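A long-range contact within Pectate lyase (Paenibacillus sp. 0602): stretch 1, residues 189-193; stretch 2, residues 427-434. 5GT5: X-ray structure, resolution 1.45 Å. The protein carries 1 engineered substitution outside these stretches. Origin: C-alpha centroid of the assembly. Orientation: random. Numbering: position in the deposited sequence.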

ATOM      1  N   SER A 189      17.080  -4.299   5.386  1.00  6.64           N
ATOM      2  CA  SER A 189      18.329  -4.501   4.651  1.00  5.35           C
ATOM      3  C   SER A 189      19.526  -3.876   5.334  1.00  6.61           C
ATOM      4  O   SER A 189      19.393  -2.939   6.141  1.00  6.27           O
ATOM      5  N   TRP A 190      20.701  -4.429   5.037  1.00  5.91           N
ATOM      6  CA  TRP A 190      21.963  -3.858   5.479  1.00  5.56           C
ATOM      7  C   TRP A 190      22.005  -3.653   6.986  1.00  5.35           C
ATOM      8  O   TRP A 190      22.558  -2.665   7.468  1.00  6.92           O
ATOM      9  N   SER A 191      21.425  -4.585   7.729  1.00  6.39           N
ATOM     10  CA  SER A 191      21.268  -4.443   9.183  1.00  5.61           C
ATOM     11  C   SER A 191      21.941  -5.556   9.955  1.00  4.91           C
ATOM     12  O   SER A 191      22.088  -6.670   9.446  1.00  7.13           O
ATOM     13  N   THR A 192      22.347  -5.227  11.171  1.00  6.84           N
ATOM     14  CA  THR A 192      22.998  -6.187  12.064  1.00  5.51           C
ATOM     15  C   THR A 192      22.084  -6.502  13.232  1.00  5.97           C
ATOM     16  O   THR A 192      21.498  -5.584  13.830  1.00  7.76           O
ATOM     17  N   PHE A 193      21.947  -7.800  13.535  1.00  5.69           N
ATOM     18  CA  PHE A 193      21.205  -8.298  14.675  1.00  6.22           C
ATOM     19  C   PHE A 193      22.199  -9.144  15.437  1.00  7.11           C
ATOM     20  O   PHE A 193      22.727 -10.100  14.874  1.00  7.86           O
ATOM     21  N   ASN A 427      32.526  -0.982   5.895  1.00 16.36           N
ATOM     22  CA  ASN A 427      31.351  -0.430   5.232  1.00 17.52           C
ATOM     23  C   ASN A 427      30.274  -1.495   5.036  1.00 13.20           C
ATOM     24  O   ASN A 427      29.584  -1.512   4.015  1.00 12.73           O
ATOM     25  N   GLY A 428      30.174  -2.392   6.021  1.00 11.28           N
ATOM     26  CA  GLY A 428      29.237  -3.504   5.958  1.00 10.43           C
ATOM     27  C   GLY A 428      27.871  -3.177   6.513  1.00 10.30           C
ATOM     28  O   GLY A 428      27.433  -2.008   6.506  1.00 10.28           O
ATOM     29  N   ALA A 429      27.189  -4.201   7.011  1.00  9.14           N
ATOM     30  CA  ALA A 429      25.849  -4.040   7.564  1.00  9.59           C
ATOM     31  C   ALA A 429      25.891  -3.353   8.930  1.00  8.29           C
ATOM     32  O   ALA A 429      26.867  -3.463   9.672  1.00 10.08           O
ATOM     33  N   GLY A 430      24.811  -2.648   9.249  1.00  8.29           N
ATOM     34  CA  GLY A 430      24.630  -2.029  10.546  1.00  7.88           C
ATOM     35  C   GLY A 430      24.613  -0.504  10.508  1.00  7.81           C
ATOM     36  O   GLY A 430      24.917   0.119   9.495  1.00  9.70           O
ATOM     37  N   ALA A 431      24.293   0.037  11.672  1.00  6.56           N
ATOM     38  CA  ALA A 431      24.362   1.461  11.934  1.00  6.37           C
ATOM     39  C   ALA A 431      25.813   1.929  12.182  1.00  8.91           C
ATOM     40  O   ALA A 431      26.601   1.199  12.668  1.00  9.62           O
ATOM     41  N   GLY A 432      26.034   3.183  11.845  1.00  7.23           N
ATOM     42  CA  GLY A 432      27.357   3.762  12.108  1.00  9.59           C
ATOM     43  C   GLY A 432      28.434   3.284  11.180  1.00 13.91           C
ATOM     44  O   GLY A 432      29.575   3.468  11.452  1.00 17.49           O
ATOM     45  N   LYS A 433      28.067   2.685  10.074  1.00 30.00           N
ATOM     46  CA  LYS A 433      28.985   1.996   9.209  1.00 30.00           C
ATOM     47  C   LYS A 433      29.232   2.841   7.948  1.00 30.00           C
ATOM     48  O   LYS A 433      30.343   2.935   7.495  1.00 30.00           O
ATOM     49  N   LEU A 434      28.209   3.489   7.425  1.00 30.00           N
ATOM     50  CA  LEU A 434      28.310   4.319   6.254  1.00 30.00           C
ATOM     51  C   LEU A 434      28.405   5.723   6.652  1.00 30.00           C
ATOM     52  O   LEU A 434      27.593   6.196   7.361  1.00 30.00           O
TER

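Residues at least 237 positions apart in sequence touch here over a modest interface, 264 Å² summed over both sides. The backbone register pairs Trp 190 with Ala 429 and Ser 191 with Gly 430, each at a CA–CA distance of 4.4 Å, so the contact is centred on Gly 428 to Gly 430, with Lys 433 reaching back to it.

Asn 427 opens stretch 2 without contact: its CA-to-CB bond points sideways, chi1 is p (66°), and its nearest side-chain approach, Asn 427 ND2 to Trp 190 CZ3, is 6.9 Å. At Gly 428 the indole of Trp 190 arrives. The CA-to-CB bond of that tryptophan runs sideways, but with chi1 m (-73°) and chi2 103° the far end of the ring comes nearer, placing Trp 190 CE3 4.1 Å from Gly 428 C. The carbonyl carbon of Gly 428 and the nitrogen of Ala 429 lie near the ring plane, so this backbone meets the edge of the indole. Trp 190 NE1 is hydrogen-bonded elsewhere in the structure.

Ala 429 directs its CB sideways. That CB comes closest to the backbone, 3.7 Å from Trp 190 C; it also lies 3.8 Å from Ser 191 O, 3.8 Å from Thr 192 OG1 and, in a loose apolar approach, 4.5 Å from Trp 190 CE3. Its CA also sits 3.6 Å from Trp 190 O, a CA-H...O contact with an angle of 121° at the hydrogen.

Gly 430 supplies the best-defined polar link: its N donates to Trp 190 O at 2.9 Å, and the 167° angle is nearly linear. Its phi/psi of 114/173 would jam a CB against the preceding carbonyl oxygen; an ideal CB would also fall 3.0 Å from Thr 192 OG1 and 2.2 Å from Lys 433 NZ. Nearby, Ser 191 turns its CB away (chi1 m, -64°), and its OG instead donates to Ser 189 O at 2.9 Å within stretch 1.

Ala 431 and Gly 432 make no contact. Lys 433 returns, its CA-to-CB bond pointing toward stretch 1. Chi1 is m (-82°), chi2 and chi3 are off-well (113° and 148°), and chi4 is t (176°). Its NZ donates to Thr 192 OG1 at 3.0 Å. Thr 192 also points toward its partner, and chi1 m (-67°) sets the hydroxyl within reach of this amine. The lysine conformation warrants caution, because Lys 433 CE lies an implausible 2.5 Å from Ala 429 O. The CA-to-CB bond of Leu 434 points toward stretch 1, but its nearest approach, Leu 434 CD1 to Trp 190 CG, is 7.0 Å, too far for contact.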

ATOM      1  CB  SER A 189      18.227  -3.997   3.208  1.00  7.73           C
ATOM      2  OG  SER A 189      17.938  -2.601   3.165  1.00  7.34           O
ATOM      3  CB  TRP A 190      22.272  -2.534   4.715  1.00  6.12           C
ATOM      4  CG  TRP A 190      22.665  -2.827   3.304  1.00  7.17           C
ATOM      5  CD1 TRP A 190      21.895  -2.689   2.174  1.00  9.60           C
ATOM      6  CD2 TRP A 190      23.922  -3.371   2.870  1.00  7.61           C
ATOM      7  NE1 TRP A 190      22.613  -3.108   1.064  1.00 10.06           N
ATOM      8  CE2 TRP A 190      23.859  -3.512   1.471  1.00  9.11           C
ATOM      9  CE3 TRP A 190      25.107  -3.695   3.527  1.00 10.12           C
ATOM     10  CZ2 TRP A 190      24.921  -4.022   0.727  1.00 11.93           C
ATOM     11  CZ3 TRP A 190      26.172  -4.194   2.772  1.00  9.40           C
ATOM     12  CH2 TRP A 190      26.064  -4.352   1.397  1.00  8.56           C
ATOM     13  CB  SER A 191      19.786  -4.309   9.576  1.00  6.27           C
ATOM     14  OG  SER A 191      19.247  -3.103   9.009  1.00  5.07           O
ATOM     15  CB  THR A 192      24.299  -5.577  12.598  1.00  6.13           C
ATOM     16  OG1 THR A 192      25.214  -5.445  11.492  1.00 10.45           O
ATOM     17  CG2 THR A 192      24.904  -6.484  13.677  1.00  9.30           C
ATOM     18  CB  PHE A 193      20.000  -9.124  14.174  1.00  5.71           C
ATOM     19  CG  PHE A 193      19.101  -8.368  13.219  1.00  5.52           C
ATOM     20  CD1 PHE A 193      19.416  -8.277  11.850  1.00  5.18           C
ATOM     21  CD2 PHE A 193      17.951  -7.735  13.694  1.00  6.41           C
ATOM     22  CE1 PHE A 193      18.579  -7.583  10.977  1.00  5.91           C
ATOM     23  CE2 PHE A 193      17.126  -7.015  12.838  1.00  7.05           C
ATOM     24  CZ  PHE A 193      17.434  -6.914  11.490  1.00  6.43           C
ATOM     25  CB  ASN A 427      31.725   0.168   3.877  1.00 20.17           C
ATOM     26  CG  ASN A 427      32.199  -0.881   2.899  1.00 18.21           C
ATOM     27  OD1 ASN A 427      32.787  -1.895   3.295  1.00 22.15           O
ATOM     28  ND2 ASN A 427      31.936  -0.658   1.616  1.00 17.98           N
ATOM     29  CB  ALA A 429      25.168  -5.396   7.684  1.00  8.41           C
ATOM     30  CB  ALA A 431      23.469   1.799  13.126  1.00  9.55           C
ATOM     31  CB  LYS A 433      28.473   0.491   8.981  1.00 20.00           C
ATOM     32  CG  LYS A 433      28.869  -0.485  10.141  1.00 20.00           C
ATOM     33  CD  LYS A 433      27.789  -1.147  11.101  1.00 20.00           C
ATOM     34  CE  LYS A 433      27.999  -2.613  11.732  1.00 20.00           C
ATOM     35  NZ  LYS A 433      27.195  -3.546  12.773  1.00 20.00           N
ATOM     36  CB  LEU A 434      27.082   4.246   5.387  1.00 20.00           C
ATOM     37  CG  LEU A 434      27.040   3.313   4.293  1.00 20.00           C
ATOM     38  CD1 LEU A 434      25.782   3.427   3.484  1.00 20.00           C
ATOM     39  CD2 LEU A 434      28.252   3.405   3.442  1.00 20.00           C
TER